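Local coordinates for protein aggregative adherence fimbrial subunit AggA (Escherichia coli O104:H4 str. C227-11, PDB 4PH8) that forms the major subunit of aggregative adherence fimbriae type I, which mediate cell adhesion and probably recognise host fibronectin, at residues Trp54-His68 and Pro123-Asp135. Residues are numbered along the deposited sequence; the frame is centred on the assembly and turned at random.
Sequences WLWGTGPANKWVLQH and PGEYTMILHAAVD
W54-W56 and W64-H68 both pair antiparallel with the continuous strand 124-135, their N-to-C directions 161° and 152° from its own. W54/A133, W56/H131 and Q67/T127 are hydrogen-bonded pairs, each closed by two N-H...O=C bonds. Between the two runs a loop interrupts the strand around T58-K63, and two waters replace direct bonds: one takes the N-H groups of T58 and V65 and donates to I129 O, the other links V65 O to I129 N.

On the face bearing W56, H131 CB sits over the indole, 3.4 Å from the centroid of its five-membered ring, a CH-pi contact. The imidazole lies almost parallel to the indole but is slid so far that overlap is slight. W56 holds CG between its backbone N and carbonyl carbon, which swings the ring across the partner strand until CZ3 reaches A133 CB at 3.7 Å. K96 adds a cation-pi contact to this indole. Further along, W54 NE1 gives D135 OD2 a short but bent, weak bond (2.7 Å, 133°).

The opposite face is largely apolar around W64 and L130: L130 CD2 lies 3.4 Å from W64 CD2, over the indole, while A110 and V112 of strand 108-114 touch W64. At the far end H68 is the polar exception: its edge meets the Y126 face nearly perpendicularly, H68 CD2 3.5 Å from Y126 CZ. H68 NE2 donates to P123 O (3.1 Å) and ND1 bonds K70 N, which together fix the imidazole's rotation and indicate a proton on NE2. Ladder, water bridges and two-faced packing thus keep the interrupted strand 52-68 joined to strand 124-138 within the beta sandwich.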
# COMPACT_ATOMS: atom_id res chain seq x y z
N TRP A 54 -6.71 -1.05 5.23
CA TRP A 54 -5.36 -1.51 5.51
C TRP A 54 -4.55 -1.53 4.24
O TRP A 54 -5.10 -1.72 3.14
CB TRP A 54 -5.38 -2.94 6.04
CG TRP A 54 -6.09 -3.11 7.33
CD1 TRP A 54 -7.43 -3.22 7.52
CD2 TRP A 54 -5.48 -3.23 8.62
NE1 TRP A 54 -7.71 -3.38 8.87
CE2 TRP A 54 -6.53 -3.40 9.56
CE3 TRP A 54 -4.16 -3.21 9.07
CZ2 TRP A 54 -6.28 -3.53 10.93
CZ3 TRP A 54 -3.92 -3.34 10.43
CH2 TRP A 54 -4.98 -3.50 11.34
N LEU A 55 -3.25 -1.36 4.42
CA LEU A 55 -2.28 -1.44 3.36
C LEU A 55 -1.02 -2.07 3.94
O LEU A 55 -0.60 -1.73 5.04
CB LEU A 55 -2.00 -0.03 2.87
CG LEU A 55 -1.27 0.26 1.60
CD1 LEU A 55 -1.85 -0.50 0.41
CD2 LEU A 55 -1.35 1.76 1.35
N TRP A 56 -0.43 -2.99 3.19
CA TRP A 56 0.81 -3.61 3.64
C TRP A 56 1.58 -4.20 2.48
O TRP A 56 1.02 -4.48 1.43
CB TRP A 56 0.57 -4.67 4.75
CG TRP A 56 -0.14 -5.95 4.35
CD1 TRP A 56 0.45 -7.17 4.10
CD2 TRP A 56 -1.56 -6.17 4.24
NE1 TRP A 56 -0.52 -8.11 3.82
CE2 TRP A 56 -1.75 -7.53 3.91
CE3 TRP A 56 -2.68 -5.35 4.39
CZ2 TRP A 56 -3.02 -8.08 3.70
CZ3 TRP A 56 -3.94 -5.90 4.19
CH2 TRP A 56 -4.09 -7.26 3.84
N GLY A 57 2.88 -4.39 2.71
CA GLY A 57 3.78 -4.99 1.75
C GLY A 57 4.15 -6.41 2.14
O GLY A 57 3.61 -6.97 3.10
N THR A 58 5.08 -6.98 1.39
CA THR A 58 5.45 -8.38 1.51
C THR A 58 6.78 -8.60 2.23
O THR A 58 7.20 -9.73 2.40
CB THR A 58 5.55 -9.02 0.11
OG1 THR A 58 6.50 -8.29 -0.67
CG2 THR A 58 4.19 -9.00 -0.58
N GLY A 59 7.42 -7.52 2.65
CA GLY A 59 8.74 -7.60 3.26
C GLY A 59 8.69 -7.83 4.76
O GLY A 59 7.61 -7.99 5.34
N PRO A 60 9.88 -7.82 5.40
CA PRO A 60 9.89 -7.94 6.85
C PRO A 60 9.12 -6.79 7.46
O PRO A 60 9.17 -5.67 6.95
CB PRO A 60 11.38 -7.86 7.22
CG PRO A 60 12.05 -7.24 6.04
CD PRO A 60 11.20 -7.53 4.83
N ALA A 61 8.36 -7.09 8.51
CA ALA A 61 7.54 -6.10 9.18
C ALA A 61 6.56 -5.42 8.21
O ALA A 61 6.17 -4.31 8.45
CB ALA A 61 8.40 -5.05 9.87
N ASN A 62 6.16 -6.14 7.17
CA ASN A 62 5.21 -5.66 6.15
C ASN A 62 5.70 -4.45 5.37
O ASN A 62 4.91 -3.71 4.78
CB ASN A 62 3.85 -5.45 6.78
CG ASN A 62 3.27 -6.76 7.30
OD1 ASN A 62 3.12 -7.73 6.56
ND2 ASN A 62 2.97 -6.79 8.58
N LYS A 63 7.02 -4.29 5.30
CA LYS A 63 7.62 -3.23 4.49
C LYS A 63 7.40 -3.55 3.00
O LYS A 63 7.09 -4.67 2.62
CB LYS A 63 9.09 -3.01 4.84
CG LYS A 63 9.25 -2.33 6.19
CD LYS A 63 10.69 -2.10 6.62
CE LYS A 63 10.71 -1.67 8.08
NZ LYS A 63 12.09 -1.50 8.63
N TRP A 64 7.49 -2.52 2.17
CA TRP A 64 7.20 -2.68 0.76
C TRP A 64 8.47 -3.11 0.04
O TRP A 64 9.51 -2.56 0.30
CB TRP A 64 6.70 -1.36 0.20
CG TRP A 64 5.43 -0.83 0.84
CD1 TRP A 64 4.83 -1.26 1.99
CD2 TRP A 64 4.64 0.25 0.36
NE1 TRP A 64 3.70 -0.52 2.25
CE2 TRP A 64 3.55 0.42 1.25
CE3 TRP A 64 4.72 1.09 -0.76
CZ2 TRP A 64 2.57 1.39 1.07
CZ3 TRP A 64 3.74 2.06 -0.94
CH2 TRP A 64 2.68 2.21 -0.01
N VAL A 65 8.37 -4.12 -0.84
CA VAL A 65 9.56 -4.67 -1.50
C VAL A 65 9.52 -4.42 -3.01
O VAL A 65 8.64 -4.92 -3.71
CB VAL A 65 9.72 -6.17 -1.22
CG1 VAL A 65 10.99 -6.72 -1.86
CG2 VAL A 65 9.73 -6.42 0.28
N LEU A 66 10.48 -3.65 -3.50
CA LEU A 66 10.66 -3.47 -4.93
C LEU A 66 11.64 -4.55 -5.39
O LEU A 66 12.83 -4.50 -5.07
CB LEU A 66 11.19 -2.07 -5.24
CG LEU A 66 11.22 -1.66 -6.71
CD1 LEU A 66 9.82 -1.55 -7.32
CD2 LEU A 66 11.94 -0.34 -6.88
N GLN A 67 11.13 -5.51 -6.17
CA GLN A 67 11.78 -6.81 -6.41
C GLN A 67 12.15 -7.00 -7.88
O GLN A 67 11.28 -6.88 -8.76
CB GLN A 67 10.83 -7.93 -5.96
CG GLN A 67 11.27 -9.35 -6.28
CD GLN A 67 12.41 -9.81 -5.40
OE1 GLN A 67 12.25 -9.94 -4.19
NE2 GLN A 67 13.57 -10.06 -6.00
N HIS A 68 13.42 -7.31 -8.15
CA HIS A 68 13.88 -7.54 -9.52
C HIS A 68 13.26 -8.83 -10.04
O HIS A 68 13.17 -9.82 -9.31
CB HIS A 68 15.41 -7.60 -9.59
CG HIS A 68 15.96 -7.38 -10.97
ND1 HIS A 68 16.16 -8.41 -11.86
CD2 HIS A 68 16.37 -6.26 -11.61
CE1 HIS A 68 16.64 -7.93 -12.99
NE2 HIS A 68 16.78 -6.63 -12.86
N PRO A 123 19.58 -2.08 -14.14
CA PRO A 123 18.61 -2.19 -15.24
C PRO A 123 17.73 -3.44 -15.15
O PRO A 123 18.14 -4.45 -14.56
CB PRO A 123 19.49 -2.22 -16.50
CG PRO A 123 20.80 -1.64 -16.07
CD PRO A 123 20.97 -2.07 -14.64
N GLY A 124 16.52 -3.35 -15.71
CA GLY A 124 15.58 -4.47 -15.75
C GLY A 124 14.18 -4.09 -15.28
O GLY A 124 13.85 -2.92 -15.16
N GLU A 125 13.35 -5.11 -15.03
CA GLU A 125 11.98 -4.91 -14.53
C GLU A 125 11.90 -5.14 -13.02
O GLU A 125 12.46 -6.11 -12.50
CB GLU A 125 11.01 -5.87 -15.23
CG GLU A 125 10.99 -5.80 -16.75
CD GLU A 125 10.51 -4.46 -17.29
OE1 GLU A 125 9.87 -3.68 -16.55
OE2 GLU A 125 10.76 -4.21 -18.48
N TYR A 126 11.20 -4.24 -12.33
CA TYR A 126 10.95 -4.39 -10.91
C TYR A 126 9.46 -4.40 -10.70
O TYR A 126 8.74 -3.68 -11.40
CB TYR A 126 11.56 -3.24 -10.12
CG TYR A 126 13.07 -3.29 -10.01
CD1 TYR A 126 13.87 -2.76 -11.01
CD2 TYR A 126 13.69 -3.83 -8.88
CE1 TYR A 126 15.25 -2.79 -10.91
CE2 TYR A 126 15.07 -3.87 -8.77
CZ TYR A 126 15.85 -3.35 -9.79
OH TYR A 126 17.22 -3.38 -9.69
N THR A 127 9.00 -5.24 -9.77
CA THR A 127 7.60 -5.20 -9.31
C THR A 127 7.55 -5.01 -7.80
O THR A 127 8.48 -5.39 -7.08
CB THR A 127 6.82 -6.48 -9.66
OG1 THR A 127 7.46 -7.63 -9.08
CG2 THR A 127 6.71 -6.64 -11.17
N MET A 128 6.46 -4.42 -7.32
CA MET A 128 6.26 -4.26 -5.89
C MET A 128 4.82 -4.59 -5.57
O MET A 128 3.92 -3.93 -6.05
CB MET A 128 6.58 -2.82 -5.48
CG MET A 128 6.36 -2.51 -4.02
SD MET A 128 7.32 -1.06 -3.50
CE MET A 128 6.63 0.16 -4.59
N ILE A 129 4.62 -5.65 -4.79
CA ILE A 129 3.29 -6.14 -4.49
C ILE A 129 2.78 -5.42 -3.27
O ILE A 129 3.44 -5.38 -2.24
CB ILE A 129 3.31 -7.64 -4.16
CG1 ILE A 129 3.86 -8.44 -5.34
CG2 ILE A 129 1.93 -8.14 -3.80
CD1 ILE A 129 4.33 -9.82 -4.93
N LEU A 130 1.58 -4.87 -3.39
CA LEU A 130 0.92 -4.29 -2.24
C LEU A 130 -0.38 -5.00 -1.98
O LEU A 130 -1.09 -5.41 -2.90
CB LEU A 130 0.67 -2.81 -2.45
CG LEU A 130 1.91 -1.93 -2.56
CD1 LEU A 130 1.47 -0.49 -2.68
CD2 LEU A 130 2.85 -2.09 -1.37
N HIS A 131 -0.67 -5.16 -0.70
CA HIS A 131 -1.91 -5.77 -0.27
C HIS A 131 -2.74 -4.69 0.36
O HIS A 131 -2.21 -3.82 1.05
CB HIS A 131 -1.63 -6.83 0.77
CG HIS A 131 -0.96 -8.05 0.24
ND1 HIS A 131 -1.67 -9.16 -0.17
CD2 HIS A 131 0.35 -8.36 0.08
CE1 HIS A 131 -0.83 -10.09 -0.56
NE2 HIS A 131 0.40 -9.63 -0.43
N ALA A 132 -4.05 -4.77 0.16
CA ALA A 132 -4.97 -3.85 0.81
C ALA A 132 -6.17 -4.62 1.32
O ALA A 132 -6.54 -5.67 0.79
CB ALA A 132 -5.42 -2.77 -0.15
N ALA A 133 -6.79 -4.10 2.37
CA ALA A 133 -7.99 -4.73 2.89
C ALA A 133 -8.92 -3.72 3.51
O ALA A 133 -8.54 -2.57 3.75
CB ALA A 133 -7.64 -5.82 3.90
N VAL A 134 -10.15 -4.18 3.76
CA VAL A 134 -11.14 -3.43 4.48
C VAL A 134 -11.78 -4.36 5.50
O VAL A 134 -12.17 -5.48 5.15
CB VAL A 134 -12.22 -2.80 3.57
CG1 VAL A 134 -13.00 -3.84 2.76
CG2 VAL A 134 -13.19 -1.94 4.37
N ASP A 135 -11.87 -3.87 6.75
CA ASP A 135 -12.49 -4.58 7.87
C ASP A 135 -13.82 -3.91 8.15
O ASP A 135 -13.93 -2.67 8.20
CB ASP A 135 -11.69 -4.43 9.17
CG ASP A 135 -10.40 -5.21 9.18
OD1 ASP A 135 -10.21 -6.06 8.30
OD2 ASP A 135 -9.57 -4.95 10.09
O HOH W 1 5.83 -5.57 -1.11
O HOH W 2 6.99 -7.06 -3.87